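Local coordinates for methylated-DNA--protein-cysteine methyltransferase (Thermococcus kodakarensis, PDB 1MGT) that repairs O6-methylguanine and O4-methylthymine in DNA by transferring the methyl group to one of its own cysteines, a suicide reaction that inactivates it irreversibly, at residues Met1-Glu5 with Ile16-Phe20; Leu84-Val89 with Pro134-Val139; Lys95-Leu100 with Leu115-Leu119; Lys105-Val109 with Leu164-Val169. All blocks are in the same frame, centred on the assembly; numbering follows the deposited sequence.

Contact 1: residues Met1-Glu5 with Ile16-Phe20; sequences MLSVE and IGVIF
Six backbone hydrogen bonds tie these two extended segments together. Phe-20 N gives to Met-1 O at 2.8 Å, and Met-1 N gives to Phe-20 O at 2.8 Å. Ser-3 N to Val-18 O is 3.0 Å and Val-18 N to Ser-3 O 2.8 Å. Glu-5 N to Ile-16 O is 3.0 Å and Ile-16 N to Glu-5 O 2.9 Å. The strands run antiparallel, at 167° and 4.7 Å between axes. Leu-2/Ile-19 and Val-4/Gly-17 are the non-hydrogen-bonded pairs. Phe-20, with chi1 p, folds back over the first strand. Met-1 CB lies over its ring face, 3.9 Å from the centroid, and Met-1 SD makes an oblique Met-aromatic contact at 4.7 Å from that centroid. Ser-3 OG sits at the ring edge and bonds to Gln-59 O. Strands 2-9 and 12-20, consecutive in the chain, form a beta hairpin. Leu-2, Val-4 and Ile-19 face helix 33-49, while Ser-3, Ile-16 and Val-18 face helix 63-71. Strand 24-30 continues the sheet beyond 12-20.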
loop_
_atom_site.group_PDB
_atom_site.type_symbol
_atom_site.label_atom_id
_atom_site.label_comp_id
_atom_site.label_asym_id
_atom_site.label_seq_id
_atom_site.Cartn_x
_atom_site.Cartn_y
_atom_site.Cartn_z
ATOM N N MET A 1 4.633 -16.316 5.364
ATOM C CA MET A 1 3.339 -16.585 6.033
ATOM C C MET A 1 2.303 -15.527 5.584
ATOM O O MET A 1 2.736 -14.464 5.117
ATOM C CB MET A 1 3.489 -16.518 7.545
ATOM C CG MET A 1 4.345 -17.654 8.151
ATOM S SD MET A 1 4.553 -17.348 9.926
ATOM C CE MET A 1 6.139 -16.486 9.905
ATOM N N LEU A 2 1.045 -15.846 5.750
ATOM C CA LEU A 2 -0.043 -14.934 5.369
ATOM C C LEU A 2 -1.057 -14.809 6.479
ATOM O O LEU A 2 -1.487 -15.799 7.114
ATOM C CB LEU A 2 -0.711 -15.526 4.105
ATOM C CG LEU A 2 -2.017 -14.840 3.656
ATOM C CD1 LEU A 2 -1.725 -13.425 3.168
ATOM C CD2 LEU A 2 -2.659 -15.620 2.526
ATOM N N SER A 3 -1.517 -13.584 6.756
ATOM C CA SER A 3 -2.516 -13.311 7.748
ATOM C C SER A 3 -3.639 -12.529 7.034
ATOM O O SER A 3 -3.292 -11.591 6.309
ATOM C CB SER A 3 -2.071 -12.483 8.948
ATOM O OG SER A 3 -1.078 -13.147 9.684
ATOM N N VAL A 4 -4.863 -12.962 7.237
ATOM C CA VAL A 4 -6.017 -12.314 6.590
ATOM C C VAL A 4 -7.054 -11.975 7.649
ATOM O O VAL A 4 -7.382 -12.827 8.485
ATOM C CB VAL A 4 -6.616 -13.216 5.511
ATOM C CG1 VAL A 4 -7.963 -12.720 5.009
ATOM C CG2 VAL A 4 -5.666 -13.335 4.307
ATOM N N GLU A 5 -7.589 -10.736 7.617
ATOM C CA GLU A 5 -8.589 -10.381 8.619
ATOM C C GLU A 5 -9.591 -9.395 8.012
ATOM O O GLU A 5 -9.253 -8.625 7.115
ATOM C CB GLU A 5 -7.921 -9.775 9.858
ATOM C CG GLU A 5 -8.885 -9.431 10.959
ATOM C CD GLU A 5 -8.261 -9.041 12.275
ATOM O OE1 GLU A 5 -7.032 -9.149 12.443
ATOM O OE2 GLU A 5 -9.037 -8.588 13.161
ATOM N N ILE A 16 -8.085 -7.279 4.833
ATOM C CA ILE A 16 -6.668 -6.922 4.717
ATOM C C ILE A 16 -5.830 -8.214 4.790
ATOM O O ILE A 16 -6.101 -9.033 5.667
ATOM C CB ILE A 16 -6.263 -5.940 5.819
ATOM C CG1 ILE A 16 -6.965 -4.569 5.626
ATOM C CG2 ILE A 16 -4.754 -5.709 5.840
ATOM C CD1 ILE A 16 -6.748 -3.652 6.838
ATOM N N GLY A 17 -4.861 -8.335 3.881
ATOM C CA GLY A 17 -4.018 -9.546 3.878
ATOM C C GLY A 17 -2.570 -9.071 4.012
ATOM O O GLY A 17 -2.226 -8.065 3.384
ATOM N N VAL A 18 -1.763 -9.716 4.832
ATOM C CA VAL A 18 -0.375 -9.330 5.017
ATOM C C VAL A 18 0.534 -10.570 4.834
ATOM O O VAL A 18 0.282 -11.588 5.480
ATOM C CB VAL A 18 -0.117 -8.736 6.413
ATOM C CG1 VAL A 18 1.355 -8.311 6.549
ATOM C CG2 VAL A 18 -1.004 -7.512 6.689
ATOM N N ILE A 19 1.454 -10.452 3.910
ATOM C CA ILE A 19 2.431 -11.522 3.660
ATOM C C ILE A 19 3.616 -11.125 4.525
ATOM O O ILE A 19 4.066 -9.958 4.471
ATOM C CB ILE A 19 2.843 -11.578 2.196
ATOM C CG1 ILE A 19 1.605 -11.781 1.290
ATOM C CG2 ILE A 19 3.891 -12.670 2.022
ATOM C CD1 ILE A 19 1.965 -11.787 -0.200
ATOM N N PHE A 20 4.138 -12.026 5.354
ATOM C CA PHE A 20 5.248 -11.621 6.210
ATOM C C PHE A 20 6.152 -12.815 6.530
ATOM O O PHE A 20 5.728 -13.965 6.401
ATOM C CB PHE A 20 4.735 -11.066 7.545
ATOM C CG PHE A 20 3.953 -12.037 8.389
ATOM C CD1 PHE A 20 4.595 -12.687 9.453
ATOM C CD2 PHE A 20 2.632 -12.299 8.150
ATOM C CE1 PHE A 20 3.893 -13.588 10.241
ATOM C CE2 PHE A 20 1.927 -13.208 8.927
ATOM C CZ PHE A 20 2.557 -13.848 9.989
#

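Contact 2: residues Leu84-Val89 with Pro134-Val139; sequences LSFEGV and PYPIVV
Tyr-135 is the centre of this contact between two irregular segments. It has the largest buried area here, followed by Leu-84. The contact joins the linker before helix 91-103 to the loop leading to Cys-141, the inferred nucleophile. The chi1 of Tyr-135 is m, and its ring reaches between Leu-84, Phe-86 and Val-89. Leu-84 has rotamer mt. Its CD2 lies over the Tyr-135 ring face, 3.9 Å from the centroid, a CH-pi contact. Leu-84 CD2 is also 4.3 Å from Val-138 CG2, and Leu-84 CD1 is 4.2 Å from Val-139 CG2. The edge of Tyr-135 points at the face of Phe-86 in a T-shaped pair, with centroids 5.6 Å apart and planes at 83°. Val-89 CG2 packs on Pro-134 CG at 3.9 Å.

Residues Phe-86 to Val-89 form a type II beta turn, with Gly-88 at positive phi. Overlapping its start, Glu-87 N gives to Ser-85 OG at 3.0 Å, an ST turn. Ser-85 OG in turn bonds to Val-24 O. In the other segment, Val-139 N bonds to Tyr-135 O at 2.9 Å.

Phe-86 N donates to Tyr-135 OH at 2.8 Å. Tyr-135 OH donates to a water at 2.6 Å, and that water gives to Glu-87 O at 2.7 Å. The tyrosine hydroxyl is thus both acceptor and donor at the turn, while its ring is packed among apolar groups.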
loop_
_atom_site.group_PDB
_atom_site.type_symbol
_atom_site.label_atom_id
_atom_site.label_comp_id
_atom_site.label_asym_id
_atom_site.label_seq_id
_atom_site.Cartn_x
_atom_site.Cartn_y
_atom_site.Cartn_z
ATOM N N LEU A 84 8.461 -2.815 7.711
ATOM C CA LEU A 84 8.626 -3.240 6.328
ATOM C C LEU A 84 9.953 -3.868 6.009
ATOM O O LEU A 84 11.001 -3.317 6.354
ATOM C CB LEU A 84 8.408 -2.023 5.385
ATOM C CG LEU A 84 7.067 -1.308 5.604
ATOM C CD1 LEU A 84 6.948 -0.098 4.672
ATOM C CD2 LEU A 84 5.892 -2.254 5.381
ATOM N N SER A 85 9.958 -5.000 5.288
ATOM C CA SER A 85 11.244 -5.610 4.971
ATOM C C SER A 85 11.945 -5.003 3.781
ATOM O O SER A 85 13.178 -5.136 3.661
ATOM C CB SER A 85 11.047 -7.117 4.670
ATOM O OG SER A 85 10.438 -7.194 3.385
ATOM N N PHE A 86 11.240 -4.374 2.843
ATOM C CA PHE A 86 11.783 -3.833 1.625
ATOM C C PHE A 86 12.375 -4.925 0.743
ATOM O O PHE A 86 13.196 -4.643 -0.129
ATOM C CB PHE A 86 12.777 -2.666 1.787
ATOM C CG PHE A 86 11.983 -1.428 2.180
ATOM C CD1 PHE A 86 11.927 -1.023 3.487
ATOM C CD2 PHE A 86 11.292 -0.736 1.190
ATOM C CE1 PHE A 86 11.192 0.091 3.871
ATOM C CE2 PHE A 86 10.554 0.373 1.580
ATOM C CZ PHE A 86 10.505 0.778 2.884
ATOM N N GLU A 87 11.963 -6.184 0.947
ATOM C CA GLU A 87 12.458 -7.262 0.092
ATOM C C GLU A 87 11.760 -7.111 -1.263
ATOM O O GLU A 87 10.555 -6.836 -1.277
ATOM C CB GLU A 87 12.086 -8.640 0.686
ATOM C CG GLU A 87 12.897 -9.005 1.916
ATOM C CD GLU A 87 12.469 -10.315 2.567
ATOM O OE1 GLU A 87 11.792 -11.147 1.957
ATOM O OE2 GLU A 87 12.794 -10.552 3.743
ATOM N N GLY A 88 12.496 -7.231 -2.353
ATOM C CA GLY A 88 11.990 -7.109 -3.704
ATOM C C GLY A 88 11.674 -5.636 -4.080
ATOM O O GLY A 88 10.881 -5.430 -4.990
ATOM N N VAL A 89 12.258 -4.696 -3.375
ATOM C CA VAL A 89 12.001 -3.253 -3.684
ATOM C C VAL A 89 13.344 -2.673 -4.141
ATOM O O VAL A 89 14.339 -2.917 -3.432
ATOM C CB VAL A 89 11.444 -2.521 -2.464
ATOM C CG1 VAL A 89 11.237 -1.009 -2.722
ATOM C CG2 VAL A 89 10.079 -3.097 -2.065
ATOM N N PRO A 134 4.342 -2.734 -3.074
ATOM C CA PRO A 134 3.863 -3.937 -2.399
ATOM C C PRO A 134 3.252 -3.623 -1.062
ATOM O O PRO A 134 2.761 -4.478 -0.323
ATOM C CB PRO A 134 5.162 -4.758 -2.255
ATOM C CG PRO A 134 6.229 -3.743 -2.084
ATOM C CD PRO A 134 5.791 -2.542 -2.885
ATOM N N TYR A 135 3.234 -2.322 -0.641
ATOM C CA TYR A 135 2.708 -1.909 0.615
ATOM C C TYR A 135 1.603 -0.831 0.555
ATOM O O TYR A 135 1.789 0.247 1.164
ATOM C CB TYR A 135 3.848 -1.321 1.486
ATOM C CG TYR A 135 5.123 -2.152 1.528
ATOM C CD1 TYR A 135 6.331 -1.562 1.188
ATOM C CD2 TYR A 135 5.111 -3.482 1.930
ATOM C CE1 TYR A 135 7.512 -2.286 1.242
ATOM C CE2 TYR A 135 6.294 -4.219 1.970
ATOM C CZ TYR A 135 7.480 -3.618 1.623
ATOM O OH TYR A 135 8.676 -4.318 1.662
ATOM N N PRO A 136 0.512 -1.112 -0.076
ATOM C CA PRO A 136 -0.623 -0.164 -0.131
ATOM C C PRO A 136 -1.079 0.113 1.286
ATOM O O PRO A 136 -0.833 -0.629 2.264
ATOM C CB PRO A 136 -1.675 -0.856 -0.945
ATOM C CG PRO A 136 -1.356 -2.315 -0.843
ATOM C CD PRO A 136 0.151 -2.371 -0.794
ATOM N N ILE A 137 -1.770 1.245 1.465
ATOM C CA ILE A 137 -2.257 1.746 2.719
ATOM C C ILE A 137 -1.130 2.382 3.530
ATOM O O ILE A 137 -1.119 3.606 3.749
ATOM C CB ILE A 137 -3.054 0.790 3.610
ATOM C CG1 ILE A 137 -4.234 0.174 2.833
ATOM C CG2 ILE A 137 -3.570 1.506 4.875
ATOM C CD1 ILE A 137 -4.820 -1.030 3.564
ATOM N N VAL A 138 -0.164 1.606 3.971
ATOM C CA VAL A 138 0.941 2.105 4.780
ATOM C C VAL A 138 1.822 3.037 3.953
ATOM O O VAL A 138 2.151 4.104 4.508
ATOM C CB VAL A 138 1.689 0.966 5.464
ATOM C CG1 VAL A 138 0.669 0.145 6.289
ATOM C CG2 VAL A 138 2.322 0.043 4.449
ATOM N N VAL A 139 2.197 2.675 2.756
ATOM C CA VAL A 139 2.995 3.608 1.869
ATOM C C VAL A 139 1.819 4.221 1.125
ATOM O O VAL A 139 1.075 3.524 0.397
ATOM C CB VAL A 139 3.961 2.842 0.970
ATOM C CG1 VAL A 139 4.443 3.718 -0.188
ATOM C CG2 VAL A 139 5.161 2.378 1.805
HETATM O O HOH W 1 8.668 -6.691 0.599
#

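Contact 3: residues Lys95-Leu100 with Leu115-Leu119; sequences KVYEWL and LAKAL
Lys-95 begins the contact, extended with all chi angles t. Lys-95 NZ makes a weak hydrogen bond to Leu-119 O at 3.5 Å. One residue on, Val-96 CG2 meets Leu-119 CD2 at 4.1 Å. The CA atoms of Val-96 and Leu-119 are 7.6 Å apart. Trp-99, with chi1 t and chi2 93°, points its CA-to-CB bond toward the other segment. Leu-119 CD1 lies over the Trp-99 five-membered ring, 3.8 Å from its centroid. Ala-118 CB is 4.2 Å from the centroid of the Trp-99 six-membered ring, an off-centre CH-pi contact. Leu-115 CD1 approaches Trp-99 CE3 at 3.5 Å. Leu-100 CD1 closes the contact at 4.5 Å from Leu-115 CD2. Both segments are helical, except Leu-119. Helix 91-103 thus packs, mainly through apolar groups, on helix 112-118. Helices 112-118 and 123-131 are consistent with the family's helix-turn-helix. Helix 123-131 adds Met-130 on Val-96 and Leu-100, and Val-126 on Leu-115. Val-144 of strand 144-145 touches Leu-100 and Leu-115.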
loop_
_atom_site.group_PDB
_atom_site.type_symbol
_atom_site.label_atom_id
_atom_site.label_comp_id
_atom_site.label_asym_id
_atom_site.label_seq_id
_atom_site.Cartn_x
_atom_site.Cartn_y
_atom_site.Cartn_z
ATOM N N LYS A 95 13.309 4.758 -2.193
ATOM C CA LYS A 95 13.473 6.218 -2.015
ATOM C C LYS A 95 12.139 6.918 -2.214
ATOM O O LYS A 95 11.730 7.775 -1.422
ATOM C CB LYS A 95 14.518 6.743 -2.986
ATOM C CG LYS A 95 14.725 8.258 -3.052
ATOM C CD LYS A 95 15.479 8.576 -4.355
ATOM C CE LYS A 95 15.884 10.033 -4.466
ATOM N NZ LYS A 95 16.106 10.407 -5.912
ATOM N N VAL A 96 11.435 6.523 -3.269
ATOM C CA VAL A 96 10.116 7.125 -3.519
ATOM C C VAL A 96 9.162 6.785 -2.390
ATOM O O VAL A 96 8.464 7.669 -1.847
ATOM C CB VAL A 96 9.569 6.660 -4.875
ATOM C CG1 VAL A 96 8.095 7.034 -5.052
ATOM C CG2 VAL A 96 10.416 7.175 -6.027
ATOM N N TYR A 97 9.083 5.505 -1.985
ATOM C CA TYR A 97 8.159 5.110 -0.924
ATOM C C TYR A 97 8.411 5.810 0.398
ATOM O O TYR A 97 7.522 6.251 1.119
ATOM C CB TYR A 97 8.179 3.567 -0.676
ATOM C CG TYR A 97 7.840 2.773 -1.910
ATOM C CD1 TYR A 97 7.107 3.287 -2.962
ATOM C CD2 TYR A 97 8.254 1.428 -2.034
ATOM C CE1 TYR A 97 6.799 2.580 -4.096
ATOM C CE2 TYR A 97 7.954 0.707 -3.176
ATOM C CZ TYR A 97 7.235 1.257 -4.199
ATOM O OH TYR A 97 6.951 0.544 -5.345
ATOM N N GLU A 98 9.685 5.929 0.782
ATOM C CA GLU A 98 10.009 6.606 2.030
ATOM C C GLU A 98 9.666 8.102 1.959
ATOM O O GLU A 98 9.108 8.621 2.926
ATOM C CB GLU A 98 11.499 6.446 2.343
ATOM C CG GLU A 98 11.848 5.039 2.826
ATOM C CD GLU A 98 13.325 4.873 3.133
ATOM O OE1 GLU A 98 13.635 3.986 3.949
ATOM O OE2 GLU A 98 14.159 5.597 2.552
ATOM N N TRP A 99 10.007 8.747 0.851
ATOM C CA TRP A 99 9.706 10.215 0.791
ATOM C C TRP A 99 8.227 10.454 0.906
ATOM O O TRP A 99 7.725 11.323 1.630
ATOM C CB TRP A 99 10.275 10.799 -0.513
ATOM C CG TRP A 99 10.256 12.316 -0.484
ATOM C CD1 TRP A 99 11.287 13.116 -0.067
ATOM C CD2 TRP A 99 9.176 13.176 -0.852
ATOM N NE1 TRP A 99 10.909 14.450 -0.170
ATOM C CE2 TRP A 99 9.628 14.510 -0.644
ATOM C CE3 TRP A 99 7.897 12.980 -1.348
ATOM C CZ2 TRP A 99 8.820 15.619 -0.913
ATOM C CZ3 TRP A 99 7.084 14.077 -1.612
ATOM C CH2 TRP A 99 7.577 15.377 -1.402
ATOM N N LEU A 100 7.451 9.666 0.149
ATOM C CA LEU A 100 6.001 9.759 0.154
ATOM C C LEU A 100 5.436 9.535 1.546
ATOM O O LEU A 100 4.551 10.263 2.037
ATOM C CB LEU A 100 5.462 8.685 -0.822
ATOM C CG LEU A 100 3.960 8.590 -0.965
ATOM C CD1 LEU A 100 3.418 9.918 -1.556
ATOM C CD2 LEU A 100 3.576 7.414 -1.861
ATOM N N LEU A 115 5.334 15.104 -7.395
ATOM C CA LEU A 115 6.168 14.124 -6.656
ATOM C C LEU A 115 7.458 13.889 -7.430
ATOM O O LEU A 115 8.554 13.833 -6.846
ATOM C CB LEU A 115 5.364 12.830 -6.472
ATOM C CG LEU A 115 6.091 11.662 -5.801
ATOM C CD1 LEU A 115 6.613 12.041 -4.430
ATOM C CD2 LEU A 115 5.102 10.481 -5.653
ATOM N N ALA A 116 7.356 13.797 -8.755
ATOM C CA ALA A 116 8.510 13.596 -9.605
ATOM C C ALA A 116 9.471 14.786 -9.484
ATOM O O ALA A 116 10.688 14.618 -9.379
ATOM C CB ALA A 116 8.121 13.415 -11.054
ATOM N N LYS A 117 8.906 16.004 -9.493
ATOM C CA LYS A 117 9.773 17.181 -9.381
ATOM C C LYS A 117 10.515 17.217 -8.069
ATOM O O LYS A 117 11.714 17.574 -8.019
ATOM C CB LYS A 117 8.921 18.471 -9.554
ATOM C CG LYS A 117 8.763 18.805 -11.021
ATOM C CD LYS A 117 7.511 19.620 -11.321
ATOM C CE LYS A 117 7.382 19.760 -12.848
ATOM N NZ LYS A 117 6.026 19.332 -13.292
ATOM N N ALA A 118 9.872 16.792 -6.983
ATOM C CA ALA A 118 10.487 16.800 -5.673
ATOM C C ALA A 118 11.659 15.825 -5.574
ATOM O O ALA A 118 12.585 16.076 -4.808
ATOM C CB ALA A 118 9.473 16.447 -4.578
ATOM N N LEU A 119 11.611 14.769 -6.368
ATOM C CA LEU A 119 12.661 13.741 -6.312
ATOM C C LEU A 119 13.587 13.764 -7.501
ATOM O O LEU A 119 14.352 12.805 -7.720
ATOM C CB LEU A 119 11.892 12.410 -6.250
ATOM C CG LEU A 119 11.642 11.735 -4.908
ATOM C CD1 LEU A 119 11.891 12.575 -3.691
ATOM C CD2 LEU A 119 10.255 11.105 -4.900
#

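Contact 4: residues Lys105-Val109 with Leu164-Val169; sequences KRGSV and LEIEGV
A beta turn meets the C-terminal end of a helix, with the CA atoms of Gly-107 and Glu-167 5.2 Å apart. The turn, Lys-105 to Ser-108, is type II, and Ser-108 N bonds to Lys-105 O at 3.0 Å. Gly-107 has phi 99°, where a CB would jam against the preceding carbonyl. Helix 157-166 ends in a Schellman motif. Gly-168 has phi 85°, and Val-169 N gives to Leu-164 O at 3.0 Å. Gly-107 CA makes a CA-H...O contact with Glu-167 O at 3.5 Å. The loop before strand 110-111 is so fastened to the last helix, at the surface of the DNA-binding domain.

Arg-106 has its first three chi angles t. Glu-167 CG lies over the guanidinium face, 3.7 Å from Arg-106 CZ. Val-109 CG1 packs on Val-169 CG1 at 4.0 Å.

Arg-106 NH1 and Glu-167 OE1 form a long salt bridge of 3.7 Å. Glu-167 OE1 also makes a salt bridge with Arg-143 and a hydrogen bond with His-142, while Arg-106 NH2 bonds to Leu-71 O. Between Arg-106 and Glu-167 the polar attraction is one of charge, with no N-H aimed at the oxygen. A water, 2.6 Å from Gly-107 N and 2.7 Å from Glu-167 OE2, supplies hydrogen bonds between the turn and the Glu-167 side chain.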
loop_
_atom_site.group_PDB
_atom_site.type_symbol
_atom_site.label_atom_id
_atom_site.label_comp_id
_atom_site.label_asym_id
_atom_site.label_seq_id
_atom_site.Cartn_x
_atom_site.Cartn_y
_atom_site.Cartn_z
ATOM N N LYS A 105 1.324 14.013 4.016
ATOM C CA LYS A 105 0.498 13.757 5.179
ATOM C C LYS A 105 -0.949 13.412 4.933
ATOM O O LYS A 105 -1.562 13.779 3.945
ATOM C CB LYS A 105 0.544 14.990 6.120
ATOM C CG LYS A 105 1.925 15.495 6.444
ATOM C CD LYS A 105 2.774 14.538 7.237
ATOM C CE LYS A 105 4.224 15.011 7.328
ATOM N NZ LYS A 105 4.308 16.276 8.135
ATOM N N ARG A 106 -1.508 12.698 5.912
ATOM C CA ARG A 106 -2.921 12.317 5.856
ATOM C C ARG A 106 -3.778 13.582 5.717
ATOM O O ARG A 106 -3.548 14.529 6.476
ATOM C CB ARG A 106 -3.243 11.620 7.184
ATOM C CG ARG A 106 -4.579 10.891 7.169
ATOM C CD ARG A 106 -4.814 10.279 8.577
ATOM N NE ARG A 106 -6.163 9.690 8.575
ATOM C CZ ARG A 106 -6.371 8.424 8.187
ATOM N NH1 ARG A 106 -5.344 7.679 7.808
ATOM N NH2 ARG A 106 -7.612 7.973 8.206
ATOM N N GLY A 107 -4.700 13.587 4.780
ATOM C CA GLY A 107 -5.563 14.751 4.558
ATOM C C GLY A 107 -5.054 15.592 3.390
ATOM O O GLY A 107 -5.711 16.562 2.987
ATOM N N SER A 108 -3.892 15.233 2.838
ATOM C CA SER A 108 -3.355 15.975 1.704
ATOM C C SER A 108 -3.041 15.011 0.567
ATOM O O SER A 108 -3.097 13.787 0.772
ATOM C CB SER A 108 -2.099 16.776 2.077
ATOM O OG SER A 108 -0.992 15.862 2.150
ATOM N N VAL A 109 -2.783 15.557 -0.612
ATOM C CA VAL A 109 -2.475 14.783 -1.803
ATOM C C VAL A 109 -1.286 15.441 -2.515
ATOM O O VAL A 109 -0.816 16.488 -2.055
ATOM C CB VAL A 109 -3.638 14.668 -2.789
ATOM C CG1 VAL A 109 -4.864 13.971 -2.161
ATOM C CG2 VAL A 109 -4.049 16.056 -3.300
ATOM N N LEU A 164 -9.300 7.914 0.221
ATOM C CA LEU A 164 -9.248 9.397 0.295
ATOM C C LEU A 164 -10.379 9.942 1.133
ATOM O O LEU A 164 -10.190 10.871 1.932
ATOM C CB LEU A 164 -9.222 10.006 -1.106
ATOM C CG LEU A 164 -7.879 9.745 -1.846
ATOM C CD1 LEU A 164 -7.960 10.154 -3.304
ATOM C CD2 LEU A 164 -6.744 10.465 -1.122
ATOM N N GLU A 165 -11.567 9.372 0.989
ATOM C CA GLU A 165 -12.726 9.827 1.751
ATOM C C GLU A 165 -12.519 9.699 3.239
ATOM O O GLU A 165 -12.794 10.609 4.039
ATOM C CB GLU A 165 -13.972 9.046 1.291
ATOM C CG GLU A 165 -15.131 9.224 2.282
ATOM C CD GLU A 165 -16.465 8.809 1.704
ATOM O OE1 GLU A 165 -17.466 9.496 2.023
ATOM O OE2 GLU A 165 -16.510 7.817 0.944
ATOM N N ILE A 166 -11.977 8.557 3.664
ATOM C CA ILE A 166 -11.676 8.245 5.045
ATOM C C ILE A 166 -10.697 9.234 5.650
ATOM O O ILE A 166 -10.703 9.531 6.846
ATOM C CB ILE A 166 -11.054 6.820 5.082
ATOM C CG1 ILE A 166 -12.159 5.764 5.025
ATOM C CG2 ILE A 166 -10.121 6.609 6.244
ATOM C CD1 ILE A 166 -12.853 5.481 6.335
ATOM N N GLU A 167 -9.763 9.717 4.828
ATOM C CA GLU A 167 -8.758 10.667 5.258
ATOM C C GLU A 167 -9.234 12.120 5.195
ATOM O O GLU A 167 -8.444 13.027 5.499
ATOM C CB GLU A 167 -7.505 10.506 4.348
ATOM C CG GLU A 167 -6.839 9.158 4.609
ATOM C CD GLU A 167 -5.589 8.893 3.811
ATOM O OE1 GLU A 167 -4.890 7.885 4.100
ATOM O OE2 GLU A 167 -5.270 9.685 2.892
ATOM N N GLY A 168 -10.441 12.367 4.762
ATOM C CA GLY A 168 -11.023 13.690 4.686
ATOM C C GLY A 168 -10.713 14.497 3.449
ATOM O O GLY A 168 -10.802 15.741 3.492
ATOM N N VAL A 169 -10.356 13.848 2.358
ATOM C CA VAL A 169 -10.056 14.525 1.104
ATOM C C VAL A 169 -11.312 14.487 0.225
ATOM O O VAL A 169 -11.733 13.361 -0.153
ATOM C CB VAL A 169 -8.894 13.870 0.346
ATOM C CG1 VAL A 169 -8.641 14.553 -0.983
ATOM C CG2 VAL A 169 -7.642 13.852 1.211
HETATM O O HOH W 2 -4.813 12.337 2.448
#

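How the contacts relate
Contact 1 belongs to the N-terminal domain, while contacts 3 and 4 lie in the DNA-binding domain. In space, the centre of contact 2 lies between those of contacts 1 and 3, 13 Å from the first and 15 Å from the second. Contacts 2 and 3 touch: Val-89 CG1 is 3.7 Å from Tyr-97 CE2, and Val-139 CG1 is 4.1 Å from Leu-100 CD2. Both approach the inferred nucleophile Cys-141, whose side chain is about 4 Å from that of Leu-100 and about 5 Å from that of Val-139. Contact 4 is more distant, with the Leu-164 side chain about 10 Å from that of Cys-141. Contacts 1 and 3 lie on opposite sides of the chain's centre, as do contacts 1 and 4.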